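Long-range contacts in spore germination protein GerM (Bacillus subtilis subsp. subtilis str. 168, PDB 6GZB), which is of unknown molecular function but affects both sporulation and germination of the bacterium, and is built from tandem GerMN domains: residues A[154-159]-A[177-182]; A[135-140]-A[171-176]; A[106-111]-A[122-127]. All coordinates share one frame; numbering follows the deposited sequence.

Interaction 1: residues A[154-159]-A[177-182]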
loop_
_atom_site.group_PDB
_atom_site.type_symbol
_atom_site.label_atom_id
_atom_site.label_comp_id
_atom_site.label_asym_id
_atom_site.label_seq_id
_atom_site.Cartn_x
_atom_site.Cartn_y
_atom_site.Cartn_z
ATOM N N ASP A 154 -1.827 8.948 -11.655
ATOM C CA ASP A 154 -2.600 7.763 -11.293
ATOM C C ASP A 154 -2.380 6.574 -12.215
ATOM O O ASP A 154 -2.920 5.505 -11.975
ATOM C CB ASP A 154 -4.092 8.090 -11.202
ATOM C CG ASP A 154 -4.580 8.910 -12.371
ATOM O OD1 ASP A 154 -4.143 8.639 -13.508
ATOM O OD2 ASP A 154 -5.381 9.843 -12.148
ATOM N N LYS A 155 -1.537 6.743 -13.230
ATOM C CA LYS A 155 -1.200 5.654 -14.148
ATOM C C LYS A 155 0.267 5.752 -14.512
ATOM O O LYS A 155 0.840 6.843 -14.523
ATOM C CB LYS A 155 -2.020 5.757 -15.441
ATOM C CG LYS A 155 -3.504 5.482 -15.283
ATOM C CD LYS A 155 -4.244 5.686 -16.600
ATOM C CE LYS A 155 -4.099 7.108 -17.131
ATOM N NZ LYS A 155 -5.061 8.044 -16.490
ATOM N N VAL A 156 0.860 4.623 -14.876
ATOM C CA VAL A 156 2.299 4.572 -15.074
ATOM C C VAL A 156 2.641 3.798 -16.337
ATOM O O VAL A 156 2.046 2.756 -16.621
ATOM C CB VAL A 156 3.000 3.922 -13.860
ATOM C CG1 VAL A 156 4.468 3.690 -14.145
ATOM C CG2 VAL A 156 2.829 4.790 -12.621
ATOM N N LYS A 157 3.606 4.313 -17.087
ATOM C CA LYS A 157 4.170 3.601 -18.221
ATOM C C LYS A 157 5.676 3.519 -18.032
ATOM O O LYS A 157 6.307 4.467 -17.564
ATOM C CB LYS A 157 3.866 4.333 -19.527
ATOM C CG LYS A 157 2.433 4.188 -20.014
ATOM C CD LYS A 157 2.252 4.897 -21.347
ATOM C CE LYS A 157 0.785 5.072 -21.719
ATOM N NZ LYS A 157 0.084 3.772 -21.894
ATOM N N LEU A 158 6.246 2.376 -18.387
ATOM C CA LEU A 158 7.661 2.122 -18.149
ATOM C C LEU A 158 8.418 2.112 -19.475
ATOM O O LEU A 158 7.939 1.565 -20.459
ATOM C CB LEU A 158 7.830 0.775 -17.447
ATOM C CG LEU A 158 7.828 0.707 -15.911
ATOM C CD1 LEU A 158 7.211 1.917 -15.243
ATOM C CD2 LEU A 158 7.151 -0.561 -15.426
ATOM N N ARG A 159 9.587 2.739 -19.506
ATOM C CA ARG A 159 10.466 2.633 -20.663
ATOM C C ARG A 159 11.892 2.354 -20.238
ATOM O O ARG A 159 12.303 2.715 -19.136
ATOM C CB ARG A 159 10.425 3.923 -21.480
ATOM C CG ARG A 159 9.113 4.150 -22.207
ATOM C CD ARG A 159 9.081 5.522 -22.859
ATOM N NE ARG A 159 7.835 5.748 -23.576
ATOM C CZ ARG A 159 7.589 6.808 -24.337
ATOM N NH1 ARG A 159 8.527 7.727 -24.542
ATOM N NH2 ARG A 159 6.413 6.924 -24.931
ATOM N N ASP A 177 -1.004 -1.592 -20.520
ATOM C CA ASP A 177 -0.908 -0.195 -20.950
ATOM C C ASP A 177 -1.353 0.725 -19.822
ATOM O O ASP A 177 -0.782 1.791 -19.613
ATOM C CB ASP A 177 -1.783 0.043 -22.186
ATOM C CG ASP A 177 -1.173 -0.533 -23.454
ATOM O OD1 ASP A 177 -0.402 -1.506 -23.345
ATOM O OD2 ASP A 177 -1.486 -0.039 -24.563
ATOM N N ASP A 178 -2.419 0.315 -19.145
ATOM C CA ASP A 178 -2.908 0.991 -17.970
ATOM C C ASP A 178 -2.319 0.318 -16.727
ATOM O O ASP A 178 -2.710 -0.796 -16.378
ATOM C CB ASP A 178 -4.438 0.918 -17.935
ATOM C CG ASP A 178 -5.033 1.712 -16.775
ATOM O OD1 ASP A 178 -4.629 1.481 -15.611
ATOM O OD2 ASP A 178 -5.869 2.599 -17.035
ATOM N N LEU A 179 -1.361 0.981 -16.089
ATOM C CA LEU A 179 -0.653 0.412 -14.931
ATOM C C LEU A 179 -0.880 1.306 -13.717
ATOM O O LEU A 179 -0.497 2.478 -13.730
ATOM C CB LEU A 179 0.841 0.339 -15.220
ATOM C CG LEU A 179 1.673 -0.807 -14.646
ATOM C CD1 LEU A 179 3.141 -0.424 -14.634
ATOM C CD2 LEU A 179 1.216 -1.217 -13.270
ATOM N N SER A 180 -1.494 0.753 -12.673
ATOM C CA SER A 180 -1.871 1.541 -11.502
ATOM C C SER A 180 -1.904 0.692 -10.235
ATOM O O SER A 180 -1.586 -0.506 -10.264
ATOM C CB SER A 180 -3.247 2.175 -11.729
ATOM O OG SER A 180 -4.273 1.225 -11.519
ATOM N N ARG A 181 -2.308 1.308 -9.127
ATOM C CA ARG A 181 -2.421 0.606 -7.849
ATOM C C ARG A 181 -3.456 -0.497 -7.912
ATOM O O ARG A 181 -3.421 -1.428 -7.114
ATOM C CB ARG A 181 -2.750 1.574 -6.711
ATOM C CG ARG A 181 -1.610 2.521 -6.390
ATOM C CD ARG A 181 -1.766 3.249 -5.053
ATOM N NE ARG A 181 -0.568 4.039 -4.768
ATOM C CZ ARG A 181 -0.254 4.563 -3.588
ATOM N NH1 ARG A 181 -1.046 4.402 -2.540
ATOM N NH2 ARG A 181 0.869 5.250 -3.460
ATOM N N LYS A 182 -4.349 -0.427 -8.894
ATOM C CA LYS A 182 -5.407 -1.424 -9.026
ATOM C C LYS A 182 -4.865 -2.739 -9.573
ATOM O O LYS A 182 -5.512 -3.776 -9.465
ATOM C CB LYS A 182 -6.537 -0.916 -9.925
ATOM C CG LYS A 182 -7.378 0.178 -9.293
ATOM C CD LYS A 182 -8.329 0.793 -10.305
ATOM C CE LYS A 182 -9.313 1.732 -9.629
ATOM N NZ LYS A 182 -10.329 2.235 -10.591
HETATM O O HOH W 1 -3.107 4.212 -8.891
HETATM O O HOH W 2 -0.478 3.278 -17.428
#
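V156 meets L179 through both backbone and side chain where strand 155-160, an inner strand of the four-stranded mixed sheet in the first GerMN sequence region, is flanked by the loop that follows strand 163-164. V156 N donates to L179 O at 2.8 Å, a bent bond with an N-H...O angle of 132°. The same oxygen takes a CA-H contact from K155 CA at 3.3 Å. A water completes the backbone link, donating to V156 O and D177 O and accepting from L179 N.

L179 carries the apolar part. Its CD1 comes to 4.1 Å from L158 CD2, the two leucines crossing at about a right angle, and V140 and T144 of helix 136-147 also touch it, so the loop's leucine packs where strand and helix meet.

The lysines behave differently. K157 runs extended to CE and then turns (chi4 -62°), which brings NZ to 3.1 Å from D177 O, tilted 35° from the carbonyl plane. K155, bent at chi3 and chi4, turns its amine away from the loop: NZ forms a salt bridge with D154 OD1 at 3.2 Å and a hydrogen bond with the carbonyl of D117. Only its aliphatic part faces D178, CD lying 3.5 Å from D178 OD2, while K155 NZ stays 5.5 Å from D178 OD2.

D177 O is thus gripped twice, by an ammonium and by the water. The chemistry implies a seam fastened chiefly through main-chain carbonyls, in which D177 and D178 probably add a longer-range electrostatic attraction to the lysines without ion pairing.

Interaction 2: residues A[135-140]-A[171-176]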
loop_
_atom_site.group_PDB
_atom_site.type_symbol
_atom_site.label_atom_id
_atom_site.label_comp_id
_atom_site.label_asym_id
_atom_site.label_seq_id
_atom_site.Cartn_x
_atom_site.Cartn_y
_atom_site.Cartn_z
ATOM N N ASP A 135 12.714 -10.701 -8.194
ATOM C CA ASP A 135 12.269 -9.374 -7.778
ATOM C C ASP A 135 11.419 -8.655 -8.839
ATOM O O ASP A 135 11.009 -7.515 -8.640
ATOM C CB ASP A 135 13.476 -8.507 -7.425
ATOM C CG ASP A 135 14.147 -8.937 -6.123
ATOM O OD1 ASP A 135 13.471 -9.553 -5.273
ATOM O OD2 ASP A 135 15.356 -8.675 -5.967
ATOM N N GLU A 136 11.151 -9.326 -9.952
ATOM C CA GLU A 136 10.578 -8.662 -11.124
ATOM C C GLU A 136 9.258 -7.941 -10.824
ATOM O O GLU A 136 9.103 -6.760 -11.133
ATOM C CB GLU A 136 10.365 -9.672 -12.239
ATOM C CG GLU A 136 10.002 -9.044 -13.564
ATOM C CD GLU A 136 10.366 -9.932 -14.734
ATOM O OE1 GLU A 136 9.552 -10.806 -15.099
ATOM O OE2 GLU A 136 11.472 -9.746 -15.277
ATOM N N GLN A 137 8.321 -8.651 -10.203
ATOM C CA GLN A 137 7.028 -8.066 -9.864
ATOM C C GLN A 137 7.168 -6.999 -8.787
ATOM O O GLN A 137 6.449 -6.015 -8.796
ATOM C CB GLN A 137 6.050 -9.143 -9.384
ATOM C CG GLN A 137 5.418 -9.957 -10.493
ATOM C CD GLN A 137 3.971 -10.281 -10.205
ATOM O OE1 GLN A 137 3.066 -9.523 -10.568
ATOM N NE2 GLN A 137 3.745 -11.382 -9.505
ATOM N N LYS A 138 8.097 -7.199 -7.859
ATOM C CA LYS A 138 8.344 -6.215 -6.809
ATOM C C LYS A 138 8.721 -4.873 -7.403
ATOM O O LYS A 138 8.225 -3.833 -6.975
ATOM C CB LYS A 138 9.469 -6.690 -5.882
ATOM C CG LYS A 138 9.178 -7.991 -5.158
ATOM C CD LYS A 138 10.329 -8.380 -4.239
ATOM C CE LYS A 138 10.340 -9.874 -3.972
ATOM N NZ LYS A 138 9.078 -10.360 -3.359
ATOM N N ILE A 139 9.619 -4.902 -8.386
ATOM C CA ILE A 139 10.086 -3.681 -9.023
ATOM C C ILE A 139 8.940 -2.921 -9.702
ATOM O O ILE A 139 8.806 -1.709 -9.535
ATOM C CB ILE A 139 11.210 -3.994 -10.026
ATOM C CG1 ILE A 139 12.489 -4.335 -9.262
ATOM C CG2 ILE A 139 11.453 -2.826 -10.971
ATOM C CD1 ILE A 139 13.486 -5.130 -10.076
ATOM N N VAL A 140 8.099 -3.629 -10.442
ATOM C CA VAL A 140 6.961 -2.991 -11.114
ATOM C C VAL A 140 6.019 -2.345 -10.098
ATOM O O VAL A 140 5.572 -1.216 -10.276
ATOM C CB VAL A 140 6.149 -3.999 -11.955
ATOM C CG1 VAL A 140 4.969 -3.300 -12.625
ATOM C CG2 VAL A 140 7.031 -4.652 -13.009
ATOM N N GLY A 171 12.384 -11.603 -16.920
ATOM C CA GLY A 171 11.528 -12.777 -16.790
ATOM C C GLY A 171 10.243 -12.699 -17.595
ATOM O O GLY A 171 9.450 -13.630 -17.589
ATOM N N GLY A 172 9.996 -11.570 -18.241
ATOM C CA GLY A 172 8.886 -11.473 -19.191
ATOM C C GLY A 172 7.524 -11.197 -18.565
ATOM O O GLY A 172 6.503 -11.334 -19.225
ATOM N N THR A 173 7.499 -10.779 -17.303
ATOM C CA THR A 173 6.246 -10.407 -16.659
ATOM C C THR A 173 5.542 -9.320 -17.461
ATOM O O THR A 173 6.112 -8.264 -17.703
ATOM C CB THR A 173 6.476 -9.882 -15.227
ATOM O OG1 THR A 173 7.155 -10.883 -14.463
ATOM C CG2 THR A 173 5.145 -9.531 -14.555
ATOM N N PRO A 174 4.297 -9.582 -17.876
ATOM C CA PRO A 174 3.557 -8.608 -18.671
ATOM C C PRO A 174 3.261 -7.338 -17.898
ATOM O O PRO A 174 2.968 -7.393 -16.713
ATOM C CB PRO A 174 2.253 -9.339 -19.004
ATOM C CG PRO A 174 2.601 -10.785 -18.925
ATOM C CD PRO A 174 3.613 -10.885 -17.826
ATOM N N ILE A 175 3.338 -6.206 -18.583
ATOM C CA ILE A 175 2.873 -4.935 -18.057
ATOM C C ILE A 175 1.774 -4.390 -18.968
ATOM O O ILE A 175 1.974 -4.259 -20.166
ATOM C CB ILE A 175 3.997 -3.896 -18.052
ATOM C CG1 ILE A 175 5.235 -4.424 -17.329
ATOM C CG2 ILE A 175 3.505 -2.600 -17.431
ATOM C CD1 ILE A 175 6.503 -3.699 -17.733
ATOM N N SER A 176 0.624 -4.071 -18.391
ATOM C CA SER A 176 -0.499 -3.538 -19.154
ATOM C C SER A 176 -0.322 -2.047 -19.471
ATOM O O SER A 176 0.485 -1.350 -18.838
ATOM C CB SER A 176 -1.800 -3.772 -18.386
ATOM O OG SER A 176 -1.728 -3.244 -17.067
#
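E136 and T173 face each other with backbones well separated, the CA atoms of E136 and G171 being 7.1 Å apart, as the loop 171-176 passes the first turn of helix 136-147 of the first GerMN domain. The motif is a glutamate carboxylate held by the backbone N-H groups and a hydroxyl of a loop.

E136 has CG anti to its backbone N (chi1 -170°) and continues extended, which carries the carboxylate out to the loop. OE2 accepts from G171 N at 2.6 Å on its syn lone pair and also bonds the hydroxyl of Y131. OE1 accepts from T173 N at 3.0 Å, from above the carboxylate plane (49° out of it). It also accepts from the threonine hydroxyl, T173 OG1 to E136 OE1 measuring 2.5 Å, very short as modelled. Bonds to both oxygens would be expected to fix the rotation of the carboxylate, and the donors probably favour its charged form. A side chain at G171 would point toward the carboxylate, whereas G172 has a positive phi (83°), favourable to glycine.

Beside this polar grip lies a small apolar touch: the T173 methyl, CG2, meets CG of Q137 at 4.1 Å, the two side chains crossing at about a right angle.

Interaction 3: residues A[106-111]-A[122-127]. With EDO (1,2-ethanediol), chain H.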
loop_
_atom_site.group_PDB
_atom_site.type_symbol
_atom_site.label_atom_id
_atom_site.label_comp_id
_atom_site.label_asym_id
_atom_site.label_seq_id
_atom_site.Cartn_x
_atom_site.Cartn_y
_atom_site.Cartn_z
ATOM N N ALA A 106 21.776 -0.842 -9.007
ATOM C CA ALA A 106 22.743 0.245 -8.866
ATOM C C ALA A 106 22.998 0.922 -10.202
ATOM O O ALA A 106 23.004 0.274 -11.251
ATOM C CB ALA A 106 24.053 -0.281 -8.290
ATOM N N ASP A 107 23.143 2.242 -10.150
ATOM C CA ASP A 107 23.514 3.045 -11.308
ATOM C C ASP A 107 22.367 3.201 -12.305
ATOM O O ASP A 107 22.560 3.742 -13.390
ATOM C CB ASP A 107 24.746 2.463 -12.005
ATOM C CG ASP A 107 25.973 2.451 -11.113
ATOM O OD1 ASP A 107 26.307 3.509 -10.538
ATOM O OD2 ASP A 107 26.606 1.378 -10.991
ATOM N N THR A 108 21.162 2.796 -11.914
ATOM C CA THR A 108 19.973 3.133 -12.691
ATOM C C THR A 108 19.671 4.622 -12.573
ATOM O O THR A 108 19.684 5.179 -11.477
ATOM C CB THR A 108 18.745 2.322 -12.235
ATOM O OG1 THR A 108 19.018 0.919 -12.363
ATOM C CG2 THR A 108 17.530 2.678 -13.080
ATOM N N THR A 109 19.461 5.274 -13.714
ATOM C CA THR A 109 18.974 6.655 -13.744
ATOM C C THR A 109 17.618 6.693 -14.442
ATOM O O THR A 109 17.230 5.730 -15.095
ATOM C CB THR A 109 19.952 7.581 -14.494
ATOM O OG1 THR A 109 20.058 7.163 -15.860
ATOM C CG2 THR A 109 21.335 7.546 -13.839
ATOM N N VAL A 110 16.892 7.797 -14.304
ATOM C CA VAL A 110 15.516 7.840 -14.778
ATOM C C VAL A 110 15.052 9.261 -15.063
ATOM O O VAL A 110 15.441 10.196 -14.372
ATOM C CB VAL A 110 14.558 7.186 -13.760
ATOM C CG1 VAL A 110 14.503 8.004 -12.477
ATOM C CG2 VAL A 110 13.166 7.013 -14.358
ATOM N N ASN A 111 14.254 9.411 -16.120
ATOM C CA ASN A 111 13.455 10.608 -16.353
ATOM C C ASN A 111 11.971 10.292 -16.167
ATOM O O ASN A 111 11.508 9.198 -16.494
ATOM C CB ASN A 111 13.674 11.127 -17.777
ATOM C CG ASN A 111 15.118 11.491 -18.049
ATOM O OD1 ASN A 111 15.767 12.148 -17.240
ATOM N ND2 ASN A 111 15.625 11.074 -19.198
ATOM N N ALA A 122 7.957 6.691 -16.953
ATOM C CA ALA A 122 9.242 6.560 -16.293
ATOM C C ALA A 122 10.220 5.901 -17.238
ATOM O O ALA A 122 10.069 4.726 -17.572
ATOM C CB ALA A 122 9.102 5.738 -15.022
ATOM N N ASP A 123 11.219 6.666 -17.671
ATOM C CA ASP A 123 12.157 6.210 -18.694
ATOM C C ASP A 123 13.511 5.954 -18.039
ATOM O O ASP A 123 14.166 6.878 -17.573
ATOM C CB ASP A 123 12.280 7.271 -19.799
ATOM C CG ASP A 123 13.009 6.760 -21.044
ATOM O OD1 ASP A 123 13.490 5.607 -21.038
ATOM O OD2 ASP A 123 13.154 7.537 -22.010
ATOM N N PHE A 124 13.903 4.687 -17.979
ATOM C CA PHE A 124 15.059 4.264 -17.190
ATOM C C PHE A 124 16.272 4.039 -18.089
ATOM O O PHE A 124 16.140 3.706 -19.268
ATOM C CB PHE A 124 14.741 2.962 -16.438
ATOM C CG PHE A 124 13.690 3.115 -15.374
ATOM C CD1 PHE A 124 14.034 3.527 -14.098
ATOM C CD2 PHE A 124 12.367 2.787 -15.629
ATOM C CE1 PHE A 124 13.074 3.652 -13.110
ATOM C CE2 PHE A 124 11.397 2.912 -14.641
ATOM C CZ PHE A 124 11.754 3.337 -13.379
ATOM N N SER A 125 17.456 4.147 -17.506
ATOM C CA SER A 125 18.672 3.725 -18.172
ATOM C C SER A 125 18.754 2.198 -18.220
ATOM O O SER A 125 17.938 1.503 -17.612
ATOM C CB SER A 125 19.888 4.303 -17.454
ATOM O OG SER A 125 20.121 3.650 -16.219
ATOM N N ASN A 126 19.764 1.683 -18.916
ATOM C CA ASN A 126 19.843 0.258 -19.209
ATOM C C ASN A 126 20.159 -0.589 -17.984
ATOM O O ASN A 126 19.886 -1.796 -17.975
ATOM C CB ASN A 126 20.875 -0.016 -20.302
ATOM C CG ASN A 126 20.726 -1.403 -20.902
ATOM O OD1 ASN A 126 21.566 -2.280 -20.691
ATOM N ND2 ASN A 126 19.618 -1.629 -21.595
ATOM N N GLU A 127 20.741 0.028 -16.959
ATOM C CA GLU A 127 21.015 -0.678 -15.694
ATOM C C GLU A 127 19.739 -1.219 -15.045
ATOM O O GLU A 127 19.795 -2.130 -14.207
ATOM C CB GLU A 127 21.720 0.250 -14.708
ATOM C CG GLU A 127 23.176 0.508 -15.044
ATOM C CD GLU A 127 23.362 1.628 -16.046
ATOM O OE1 GLU A 127 22.349 2.221 -16.488
ATOM O OE2 GLU A 127 24.530 1.931 -16.369
HETATM C C1 EDO H . 18.047 8.574 -18.835
HETATM O O1 EDO H . 18.248 8.381 -17.427
HETATM C C2 EDO H . 17.893 7.235 -19.546
HETATM O O2 EDO H . 17.116 7.386 -20.743
HETATM O O HOH W 3 13.678 10.306 -21.054
#
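S125 OG sits between its own backbone N and carbonyl carbon (chi1 73°), facing T109, while F124 CG lies anti to its carbonyl carbon (chi1 -67°), beside V110. These residues lie at the open end of a beta hairpin, strands 110-114 and 119-124, on one side of a four-stranded mixed sheet. N111 and D123 form an antiparallel hydrogen-bonded pair; D123 N to N111 O measures 2.8 Å and is almost straight at 177°. V110 and F124 are the neighbouring non-hydrogen-bonded pair.

On the face they share, V110 and F124 lie side by side. V110 CG2 is over one face of the ring, 3.8 Å from its centroid, in a CH-pi contact offset toward the rim. L83 of helix 78-84 touches both residues, and F128 stacks on the ring.

Past the strand ends a side chain takes over from the backbone. S125 N donates to T109 O at 2.9 Å, but T109 N donates to S125 OG at 3.1 Å. S125 OG in turn donates a hydrogen bond to E127 OE1 at 2.7 Å, so the hydroxyl accepts from the amide and donates to the carboxylate. An alanine in place of E127 would probably leave the S125 hydroxyl without its acceptor and free to turn, weakening its hold on T109 N.

The opposite face bears N111 and D123, whose side chains share a water, and D123 OD1 also accepts from G162 N. Beside them lies a 1,2-ethanediol, probably from the crystallisation liquor, whose O1 is hydrogen-bonded to T109 OG1 at 2.7 Å.

Strand 155-160 connects interactions 1 and 3, since strand 119-124 is its parallel neighbour in the sheet: R159 O lies 2.8 Å from F124 N and R159 N 2.8 Å from A122 O, both probable hydrogen bonds. Interactions 1 and 2, with centres about 12 Å apart, share the continuous loop 171-182 and join by packing, L158 CD2 to I175 CD1 at 3.9 Å and L179 CD1 to V140 CG1 at 4.0 Å. Interactions 2 and 3 do not touch; their nearest atoms are about 7 Å apart. Together the contacts join the hairpin, the inner strand 155-160, helix 136-147 and the loop that follows strand 163-164. The ethanediol, at interaction 3, marks no known site.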